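Local coordinates for aminoacyltransferase FemA (Staphylococcus aureus, PDB 1LRZ), which adds glycines 2 and 3 of the pentaglycine bridge of staphylococcal peptidoglycan, taking them from glycyl-tRNA, at residues A13-M18 and I53-L58; Y20-Q25 and D108-Y113; K233-V238 and F319-E324. All blocks are in the same frame, centred on the assembly; numbering follows the deposited sequence.

Contact 1 (A13-M18 and I53-L58)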
loop_
_atom_site.group_PDB
_atom_site.type_symbol
_atom_site.label_atom_id
_atom_site.label_comp_id
_atom_site.label_asym_id
_atom_site.label_seq_id
_atom_site.Cartn_x
_atom_site.Cartn_y
_atom_site.Cartn_z
ATOM N N ALA A 13 13.705 -7.517 -15.156
ATOM C CA ALA A 13 13.010 -8.691 -15.668
ATOM C C ALA A 13 12.922 -9.778 -14.605
ATOM O O ALA A 13 11.867 -10.404 -14.419
ATOM C CB ALA A 13 13.728 -9.230 -16.910
ATOM N N PHE A 14 14.027 -10.008 -13.904
ATOM C CA PHE A 14 14.021 -11.038 -12.872
ATOM C C PHE A 14 13.132 -10.684 -11.689
ATOM O O PHE A 14 12.286 -11.478 -11.278
ATOM C CB PHE A 14 15.423 -11.305 -12.341
ATOM C CG PHE A 14 15.450 -12.300 -11.228
ATOM C CD1 PHE A 14 15.178 -13.641 -11.477
ATOM C CD2 PHE A 14 15.745 -11.898 -9.927
ATOM C CE1 PHE A 14 15.206 -14.578 -10.445
ATOM C CE2 PHE A 14 15.776 -12.815 -8.886
ATOM C CZ PHE A 14 15.507 -14.165 -9.141
ATOM N N THR A 15 13.308 -9.493 -11.133
ATOM C CA THR A 15 12.492 -9.127 -9.978
ATOM C C THR A 15 10.980 -9.080 -10.279
ATOM O O THR A 15 10.176 -9.414 -9.411
ATOM C CB THR A 15 12.969 -7.801 -9.375
ATOM O OG1 THR A 15 12.897 -6.765 -10.365
ATOM C CG2 THR A 15 14.415 -7.953 -8.887
ATOM N N ASP A 16 10.596 -8.696 -11.498
ATOM C CA ASP A 16 9.180 -8.659 -11.877
ATOM C C ASP A 16 8.562 -10.059 -11.887
ATOM O O ASP A 16 7.350 -10.205 -11.768
ATOM C CB ASP A 16 8.984 -8.070 -13.282
ATOM C CG ASP A 16 8.891 -6.555 -13.293
ATOM O OD1 ASP A 16 8.739 -6.001 -14.401
ATOM O OD2 ASP A 16 8.965 -5.917 -12.218
ATOM N N SER A 17 9.389 -11.086 -12.042
ATOM C CA SER A 17 8.879 -12.448 -12.106
ATOM C C SER A 17 8.893 -13.197 -10.784
ATOM O O SER A 17 8.459 -14.336 -10.723
ATOM C CB SER A 17 9.691 -13.257 -13.126
ATOM O OG SER A 17 11.004 -13.524 -12.636
ATOM N N MET A 18 9.378 -12.565 -9.724
ATOM C CA MET A 18 9.502 -13.254 -8.444
ATOM C C MET A 18 8.564 -12.781 -7.339
ATOM O O MET A 18 8.197 -11.605 -7.277
ATOM C CB MET A 18 10.956 -13.123 -7.937
ATOM C CG MET A 18 12.026 -13.912 -8.761
ATOM S SD MET A 18 11.886 -15.695 -8.517
ATOM C CE MET A 18 12.769 -15.912 -7.045
ATOM N N ILE A 53 19.203 -15.867 -11.248
ATOM C CA ILE A 53 18.478 -16.639 -10.247
ATOM C C ILE A 53 18.492 -15.956 -8.866
ATOM O O ILE A 53 18.078 -16.547 -7.870
ATOM C CB ILE A 53 19.034 -18.085 -10.112
ATOM C CG1 ILE A 53 20.519 -18.057 -9.738
ATOM C CG2 ILE A 53 18.825 -18.839 -11.427
ATOM C CD1 ILE A 53 21.092 -19.436 -9.420
ATOM N N ALA A 54 18.968 -14.715 -8.815
ATOM C CA ALA A 54 19.003 -13.935 -7.572
ATOM C C ALA A 54 19.438 -12.531 -7.921
ATOM O O ALA A 54 20.257 -12.336 -8.821
ATOM C CB ALA A 54 19.978 -14.542 -6.571
ATOM N N ALA A 55 18.896 -11.547 -7.215
ATOM C CA ALA A 55 19.249 -10.161 -7.493
ATOM C C ALA A 55 19.061 -9.267 -6.277
ATOM O O ALA A 55 18.305 -9.588 -5.356
ATOM C CB ALA A 55 18.388 -9.628 -8.649
ATOM N N CYS A 56 19.747 -8.132 -6.279
ATOM C CA CYS A 56 19.591 -7.183 -5.201
ATOM C C CYS A 56 20.120 -5.830 -5.585
ATOM O O CYS A 56 21.218 -5.699 -6.151
ATOM C CB CYS A 56 20.299 -7.647 -3.930
ATOM S SG CYS A 56 19.751 -6.743 -2.446
ATOM N N LEU A 57 19.307 -4.824 -5.306
ATOM C CA LEU A 57 19.698 -3.458 -5.550
ATOM C C LEU A 57 20.313 -3.039 -4.213
ATOM O O LEU A 57 19.712 -3.231 -3.153
ATOM C CB LEU A 57 18.473 -2.612 -5.892
ATOM C CG LEU A 57 18.680 -1.111 -6.082
ATOM C CD1 LEU A 57 17.447 -0.534 -6.772
ATOM C CD2 LEU A 57 18.894 -0.431 -4.738
ATOM N N LEU A 58 21.524 -2.507 -4.265
ATOM C CA LEU A 58 22.226 -2.069 -3.062
ATOM C C LEU A 58 22.549 -0.596 -3.198
ATOM O O LEU A 58 22.815 -0.119 -4.303
ATOM C CB LEU A 58 23.556 -2.818 -2.911
ATOM C CG LEU A 58 23.613 -4.351 -2.927
ATOM C CD1 LEU A 58 25.077 -4.788 -3.073
ATOM C CD2 LEU A 58 23.002 -4.905 -1.657
#
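F14, near the C-terminal end of helix 8-16, brings its ring against I53, A54 and A55 of strand 52-63. The CB of F14 points toward the strand, and CG stands anti to the backbone N, beside the carbonyl carbon (chi1 177°). The tight part lies at the far end of the ring. F14 CZ, at the ring tip, abuts the peptide link of I53 and A54, 3.5 Å from I53 C and equally 3.5 Å from A54 N. F14 CE1 lies 3.9 Å from I53 CA, while F14 CD2 meets the methyl of A55, with CD2 to CB 3.7 Å. M18 from the same segment adds a layer: its CG stands 3.5 Å above one face of the F14 ring, offset toward the rim.

I53 and A54 both pair with I45 in a classic beta bulge at this end of the strand. Their CB atoms point away from F14, and their side chains touch L85 and F89 of helix 83-98, respectively. Helix 8-16 therefore meets the backbone here and the one inward methyl, A55 CB.

Packing is looser at T15, whose CG2 comes only to 4.3 Å from A55 CB. T15 OG1 turns to F11 O and to Q25 O instead. The solvent side is the last turn of the helix and the residue after it, where A13 and S17 are exposed. There F14 O takes two donors, S17 N and S17 OG, the latter at 2.8 Å.

The contact across the segments is an aromatic ring against peptide atoms and a methyl. The strand backbone is paired with I45 and V77, so the fit should depend on close shape and dispersion rather than on directional bonds.

Contact 2 (Y20-Q25 and D108-Y113)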
loop_
_atom_site.group_PDB
_atom_site.type_symbol
_atom_site.label_atom_id
_atom_site.label_comp_id
_atom_site.label_asym_id
_atom_site.label_seq_id
_atom_site.Cartn_x
_atom_site.Cartn_y
_atom_site.Cartn_z
ATOM N N TYR A 20 7.549 -11.761 -3.503
ATOM C CA TYR A 20 8.289 -11.010 -2.503
ATOM C C TYR A 20 9.456 -10.203 -3.076
ATOM O O TYR A 20 10.575 -10.239 -2.573
ATOM C CB TYR A 20 8.762 -11.940 -1.375
ATOM C CG TYR A 20 7.639 -12.274 -0.405
ATOM C CD1 TYR A 20 7.146 -11.307 0.482
ATOM C CD2 TYR A 20 7.006 -13.515 -0.436
ATOM C CE1 TYR A 20 6.045 -11.567 1.309
ATOM C CE2 TYR A 20 5.901 -13.784 0.390
ATOM C CZ TYR A 20 5.431 -12.808 1.251
ATOM O OH TYR A 20 4.337 -13.060 2.046
ATOM N N SER A 21 9.188 -9.500 -4.163
ATOM C CA SER A 21 10.172 -8.609 -4.751
ATOM C C SER A 21 9.541 -7.264 -4.401
ATOM O O SER A 21 8.507 -6.899 -4.946
ATOM C CB SER A 21 10.261 -8.803 -6.267
ATOM O OG SER A 21 8.968 -8.886 -6.842
ATOM N N HIS A 22 10.149 -6.554 -3.461
ATOM C CA HIS A 22 9.638 -5.260 -2.980
ATOM C C HIS A 22 9.686 -4.182 -4.061
ATOM O O HIS A 22 10.478 -4.287 -5.004
ATOM C CB HIS A 22 10.468 -4.822 -1.769
ATOM C CG HIS A 22 9.794 -3.814 -0.893
ATOM N ND1 HIS A 22 10.368 -2.600 -0.584
ATOM C CD2 HIS A 22 8.638 -3.875 -0.187
ATOM C CE1 HIS A 22 9.600 -1.958 0.280
ATOM N NE2 HIS A 22 8.543 -2.710 0.539
ATOM N N PHE A 23 8.870 -3.134 -3.914
ATOM C CA PHE A 23 8.841 -2.070 -4.912
ATOM C C PHE A 23 10.172 -1.320 -4.969
ATOM O O PHE A 23 10.418 -0.579 -5.915
ATOM C CB PHE A 23 7.675 -1.082 -4.674
ATOM C CG PHE A 23 7.714 -0.374 -3.338
ATOM C CD1 PHE A 23 6.968 -0.850 -2.257
ATOM C CD2 PHE A 23 8.486 0.770 -3.167
ATOM C CE1 PHE A 23 6.989 -0.194 -1.025
ATOM C CE2 PHE A 23 8.515 1.437 -1.932
ATOM C CZ PHE A 23 7.765 0.952 -0.862
ATOM N N THR A 24 11.021 -1.512 -3.957
ATOM C CA THR A 24 12.350 -0.886 -3.938
ATOM C C THR A 24 13.358 -1.723 -4.752
ATOM O O THR A 24 14.475 -1.276 -5.018
ATOM C CB THR A 24 12.895 -0.735 -2.496
ATOM O OG1 THR A 24 12.665 -1.955 -1.779
ATOM C CG2 THR A 24 12.208 0.428 -1.775
ATOM N N GLN A 25 12.972 -2.941 -5.130
ATOM C CA GLN A 25 13.844 -3.813 -5.929
ATOM C C GLN A 25 13.380 -3.709 -7.384
ATOM O O GLN A 25 13.037 -4.711 -8.018
ATOM C CB GLN A 25 13.754 -5.270 -5.438
ATOM C CG GLN A 25 14.403 -5.491 -4.056
ATOM C CD GLN A 25 15.904 -5.163 -4.039
ATOM O OE1 GLN A 25 16.415 -4.515 -3.110
ATOM N NE2 GLN A 25 16.612 -5.620 -5.058
ATOM N N ASP A 108 17.589 -6.248 5.064
ATOM C CA ASP A 108 16.237 -6.340 5.606
ATOM C C ASP A 108 15.368 -7.041 4.555
ATOM O O ASP A 108 14.490 -6.442 3.931
ATOM C CB ASP A 108 15.694 -4.938 5.988
ATOM C CG ASP A 108 15.694 -3.941 4.832
ATOM O OD1 ASP A 108 15.116 -2.851 5.009
ATOM O OD2 ASP A 108 16.255 -4.216 3.757
ATOM N N PRO A 109 15.624 -8.346 4.344
ATOM C CA PRO A 109 14.900 -9.165 3.370
ATOM C C PRO A 109 13.392 -9.188 3.561
ATOM O O PRO A 109 12.883 -9.241 4.685
ATOM C CB PRO A 109 15.542 -10.548 3.526
ATOM C CG PRO A 109 15.933 -10.574 4.946
ATOM C CD PRO A 109 16.492 -9.185 5.189
ATOM N N TYR A 110 12.698 -9.126 2.432
ATOM C CA TYR A 110 11.236 -9.144 2.362
ATOM C C TYR A 110 10.905 -10.633 2.478
ATOM O O TYR A 110 10.497 -11.275 1.511
ATOM C CB TYR A 110 10.813 -8.593 0.995
ATOM C CG TYR A 110 9.365 -8.144 0.888
ATOM C CD1 TYR A 110 8.807 -7.864 -0.359
ATOM C CD2 TYR A 110 8.566 -7.976 2.024
ATOM C CE1 TYR A 110 7.498 -7.420 -0.488
ATOM C CE2 TYR A 110 7.233 -7.534 1.906
ATOM C CZ TYR A 110 6.714 -7.254 0.645
ATOM O OH TYR A 110 5.433 -6.787 0.501
ATOM N N LEU A 111 11.107 -11.165 3.681
ATOM C CA LEU A 111 10.929 -12.585 3.973
ATOM C C LEU A 111 10.016 -12.803 5.176
ATOM O O LEU A 111 10.365 -12.422 6.289
ATOM C CB LEU A 111 12.313 -13.191 4.277
ATOM C CG LEU A 111 12.416 -14.679 4.617
ATOM C CD1 LEU A 111 11.937 -15.485 3.427
ATOM C CD2 LEU A 111 13.870 -15.043 4.960
ATOM N N PRO A 112 8.852 -13.437 4.972
ATOM C CA PRO A 112 7.931 -13.676 6.087
ATOM C C PRO A 112 8.564 -14.521 7.180
ATOM O O PRO A 112 9.381 -15.403 6.910
ATOM C CB PRO A 112 6.754 -14.404 5.435
ATOM C CG PRO A 112 6.800 -13.949 4.010
ATOM C CD PRO A 112 8.290 -13.953 3.711
ATOM N N TYR A 113 8.146 -14.243 8.412
ATOM C CA TYR A 113 8.606 -14.947 9.596
ATOM C C TYR A 113 7.392 -15.645 10.220
ATOM O O TYR A 113 7.364 -16.870 10.343
ATOM C CB TYR A 113 9.221 -13.944 10.580
ATOM C CG TYR A 113 9.403 -14.461 11.992
ATOM C CD1 TYR A 113 9.923 -15.745 12.236
ATOM C CD2 TYR A 113 9.082 -13.661 13.086
ATOM C CE1 TYR A 113 10.114 -16.214 13.530
ATOM C CE2 TYR A 113 9.271 -14.118 14.394
ATOM C CZ TYR A 113 9.788 -15.392 14.609
ATOM O OH TYR A 113 9.993 -15.832 15.894
#
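Y20 and H22 meet the ring of Y110 from its two opposite faces. Y20 has CG anti to its carbonyl carbon, beside the backbone N (chi1 -78°), and it presents an edge. Its CD1 stands 3.7 Å above the centre of the Y110 ring. The two rings form a T-shaped stack, with centroids 5.1 Å apart and planes at 86°. H22 makes a second edge-to-face pair on the other face, at 79° between planes. H22 CD2 leads, 3.7 Å from Y110 CE1 and offset toward the rim of that ring. The Y110 side chain crosses both partners at about a right angle, with its CG anti to the backbone N and its CB directed toward segment 20-25.

The three rings form an aromatic cluster at a junction of the fold. Segment 20-25 is the loop between helices 8-16 and 27-35. Segment 108-113 runs from strand 102-107 of the seven-stranded sheet to strand 112-116 of the nine-stranded one. Y110 is the centre of an inverse gamma turn in this link.

P112 lies over the face of Y20. Its CD is 3.9 Å above the centre of that ring in a CH-pi contact, and P112 CG comes to 3.3 Å from Y20 CZ. The rotation of the H22 ring is fixed at both nitrogens. ND1 donates to T24 OG1 at 2.7 Å, almost exactly in the ring plane and within the type I turn from H22 to Q25. NE2 bonds to the hydroxyl of Y364. The two tyrosine hydroxyls also have partners: Y20 OH bonds to R360 NH1, and Y110 OH to E324 OE1.

Contact 3 (K233-V238 and F319-E324)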
loop_
_atom_site.group_PDB
_atom_site.type_symbol
_atom_site.label_atom_id
_atom_site.label_comp_id
_atom_site.label_asym_id
_atom_site.label_seq_id
_atom_site.Cartn_x
_atom_site.Cartn_y
_atom_site.Cartn_z
ATOM N N LYS A 233 7.123 6.143 -12.466
ATOM C CA LYS A 233 6.236 6.276 -13.620
ATOM C C LYS A 233 4.911 5.528 -13.512
ATOM O O LYS A 233 4.041 5.932 -12.739
ATOM C CB LYS A 233 6.990 5.871 -14.893
ATOM C CG LYS A 233 8.167 6.814 -15.189
ATOM C CD LYS A 233 9.122 6.265 -16.236
ATOM C CE LYS A 233 10.390 7.109 -16.298
ATOM N NZ LYS A 233 11.451 6.431 -17.098
ATOM N N ASP A 234 4.737 4.452 -14.270
ATOM C CA ASP A 234 3.471 3.731 -14.208
ATOM C C ASP A 234 3.361 2.788 -13.021
ATOM O O ASP A 234 2.332 2.134 -12.845
ATOM C CB ASP A 234 3.228 2.937 -15.482
ATOM C CG ASP A 234 4.322 1.935 -15.751
ATOM O OD1 ASP A 234 4.035 0.909 -16.395
ATOM O OD2 ASP A 234 5.463 2.186 -15.326
ATOM N N ARG A 235 4.409 2.711 -12.210
ATOM C CA ARG A 235 4.365 1.839 -11.046
ATOM C C ARG A 235 3.941 2.580 -9.787
ATOM O O ARG A 235 4.113 2.102 -8.665
ATOM C CB ARG A 235 5.700 1.129 -10.882
ATOM C CG ARG A 235 5.998 0.340 -12.151
ATOM C CD ARG A 235 6.765 -0.895 -11.887
ATOM N NE ARG A 235 6.983 -1.664 -13.108
ATOM C CZ ARG A 235 7.579 -2.848 -13.117
ATOM N NH1 ARG A 235 7.759 -3.503 -14.261
ATOM N NH2 ARG A 235 7.986 -3.376 -11.968
ATOM N N VAL A 236 3.383 3.768 -9.992
ATOM C CA VAL A 236 2.850 4.555 -8.893
ATOM C C VAL A 236 1.563 5.230 -9.368
ATOM O O VAL A 236 1.477 5.683 -10.503
ATOM C CB VAL A 236 3.867 5.623 -8.389
ATOM C CG1 VAL A 236 4.320 6.521 -9.534
ATOM C CG2 VAL A 236 3.228 6.459 -7.287
ATOM N N LEU A 237 0.556 5.273 -8.502
ATOM C CA LEU A 237 -0.712 5.911 -8.827
ATOM C C LEU A 237 -1.148 6.669 -7.585
ATOM O O LEU A 237 -0.888 6.228 -6.458
ATOM C CB LEU A 237 -1.772 4.867 -9.215
ATOM C CG LEU A 237 -1.659 4.255 -10.617
ATOM C CD1 LEU A 237 -2.731 3.179 -10.800
ATOM C CD2 LEU A 237 -1.807 5.369 -11.663
ATOM N N VAL A 238 -1.805 7.807 -7.801
ATOM C CA VAL A 238 -2.260 8.671 -6.718
ATOM C C VAL A 238 -3.763 8.911 -6.835
ATOM O O VAL A 238 -4.202 9.978 -7.273
ATOM C CB VAL A 238 -1.540 10.051 -6.763
ATOM C CG1 VAL A 238 -1.946 10.910 -5.556
ATOM C CG2 VAL A 238 -0.024 9.853 -6.786
ATOM N N PHE A 319 1.936 2.071 -4.814
ATOM C CA PHE A 319 2.989 1.489 -5.646
ATOM C C PHE A 319 2.388 0.242 -6.298
ATOM O O PHE A 319 1.694 -0.553 -5.643
ATOM C CB PHE A 319 4.211 1.143 -4.797
ATOM C CG PHE A 319 4.881 2.352 -4.209
ATOM C CD1 PHE A 319 5.285 2.367 -2.878
ATOM C CD2 PHE A 319 5.062 3.502 -4.978
ATOM C CE1 PHE A 319 5.858 3.513 -2.320
ATOM C CE2 PHE A 319 5.640 4.654 -4.425
ATOM C CZ PHE A 319 6.034 4.658 -3.095
ATOM N N ILE A 320 2.638 0.079 -7.593
ATOM C CA ILE A 320 2.069 -1.034 -8.330
ATOM C C ILE A 320 3.127 -1.856 -9.044
ATOM O O ILE A 320 3.840 -1.362 -9.912
ATOM C CB ILE A 320 1.034 -0.529 -9.386
ATOM C CG1 ILE A 320 -0.086 0.259 -8.692
ATOM C CG2 ILE A 320 0.455 -1.698 -10.168
ATOM C CD1 ILE A 320 0.281 1.683 -8.383
ATOM N N ASN A 321 3.223 -3.119 -8.665
ATOM C CA ASN A 321 4.175 -4.016 -9.281
ATOM C C ASN A 321 3.492 -5.362 -9.451
ATOM O O ASN A 321 2.435 -5.611 -8.860
ATOM C CB ASN A 321 5.434 -4.108 -8.412
ATOM C CG ASN A 321 6.182 -2.782 -8.355
ATOM O OD1 ASN A 321 6.941 -2.448 -9.269
ATOM N ND2 ASN A 321 5.943 -2.005 -7.295
ATOM N N PRO A 322 4.070 -6.238 -10.275
ATOM C CA PRO A 322 3.463 -7.554 -10.494
ATOM C C PRO A 322 3.139 -8.348 -9.229
ATOM O O PRO A 322 2.130 -9.050 -9.173
ATOM C CB PRO A 322 4.490 -8.264 -11.379
ATOM C CG PRO A 322 5.074 -7.113 -12.185
ATOM C CD PRO A 322 5.285 -6.072 -11.096
ATOM N N PHE A 323 3.984 -8.241 -8.209
ATOM C CA PHE A 323 3.760 -8.999 -6.983
ATOM C C PHE A 323 2.628 -8.471 -6.103
ATOM O O PHE A 323 1.930 -9.244 -5.452
ATOM C CB PHE A 323 5.045 -9.036 -6.150
ATOM C CG PHE A 323 4.889 -9.729 -4.821
ATOM C CD1 PHE A 323 4.431 -11.043 -4.757
ATOM C CD2 PHE A 323 5.244 -9.082 -3.636
ATOM C CE1 PHE A 323 4.330 -11.709 -3.527
ATOM C CE2 PHE A 323 5.148 -9.735 -2.403
ATOM C CZ PHE A 323 4.691 -11.050 -2.349
ATOM N N GLU A 324 2.440 -7.158 -6.083
ATOM C CA GLU A 324 1.406 -6.599 -5.218
ATOM C C GLU A 324 1.149 -5.122 -5.462
ATOM O O GLU A 324 1.954 -4.412 -6.084
ATOM C CB GLU A 324 1.841 -6.753 -3.757
ATOM C CG GLU A 324 3.186 -6.029 -3.499
ATOM C CD GLU A 324 3.692 -6.112 -2.056
ATOM O OE1 GLU A 324 4.875 -5.768 -1.838
ATOM O OE2 GLU A 324 2.927 -6.501 -1.144
HETATM O O HOH W 1 6.366 0.852 -7.286
#
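R235 and I320 join by backbone where strands 236-244 and 310-320 lie antiparallel in the nine-stranded mixed sheet. I320 N donates to R235 O at 2.7 Å. The next residues, V236 and F319, form a non-hydrogen-bonded pair with their side chains on the same face. V236 CG2 reaches F319 CE2 there at 4.2 Å. I320 CD1 packs beside the other strand, 3.6 Å from L237 N and 3.9 Å from L237 CB.

Beyond the strand pair, the R235 side chain crosses N321 at about a right angle. R235 has CG anti to the carbonyl carbon (chi1 -58°), and its chain bends at chi2, with CD 3.0 Å from N321 OD1. R235 NH2 donates to N321 OD1 at 3.0 Å, on a lone pair in the amide plane. The guanidinium and amide planes are 65° apart.

Outer residues surround these groups. D16 of helix 8-16 makes a salt bridge to R235 NH1, so the guanidinium is held through two of its nitrogens. The F319 ring meets those of F23, Y232 and Y328. Helix 341-355 lies against L237 and I320 through Y352.

Both branches of the N321 amide are engaged. On the branch without OD1, ND2 donates to a water at 2.9 Å, and this water in turn donates to R235 O at 2.9 Å.

How the contacts relate
The contacts lie close together: centres of contacts 1 and 2 are about 11 Å apart, those of 1 and 3 about 16 Å, and those of 2 and 3 about 15 Å. Contacts 1 and 2 interlace along the chain, since 20-25 falls between the segments of contact 1. Contact 3 follows both. Contact 1 sets helix 8-16 on the seven-stranded sheet, and contact 3 lies in the nine-stranded sheet. Contact 2 reaches that second sheet through strand 112-116. The loop 20-25 touches both neighbours, with Y20 packing on F323. Together the three tie the N-terminal helix and its loop to both sheets of the globular body.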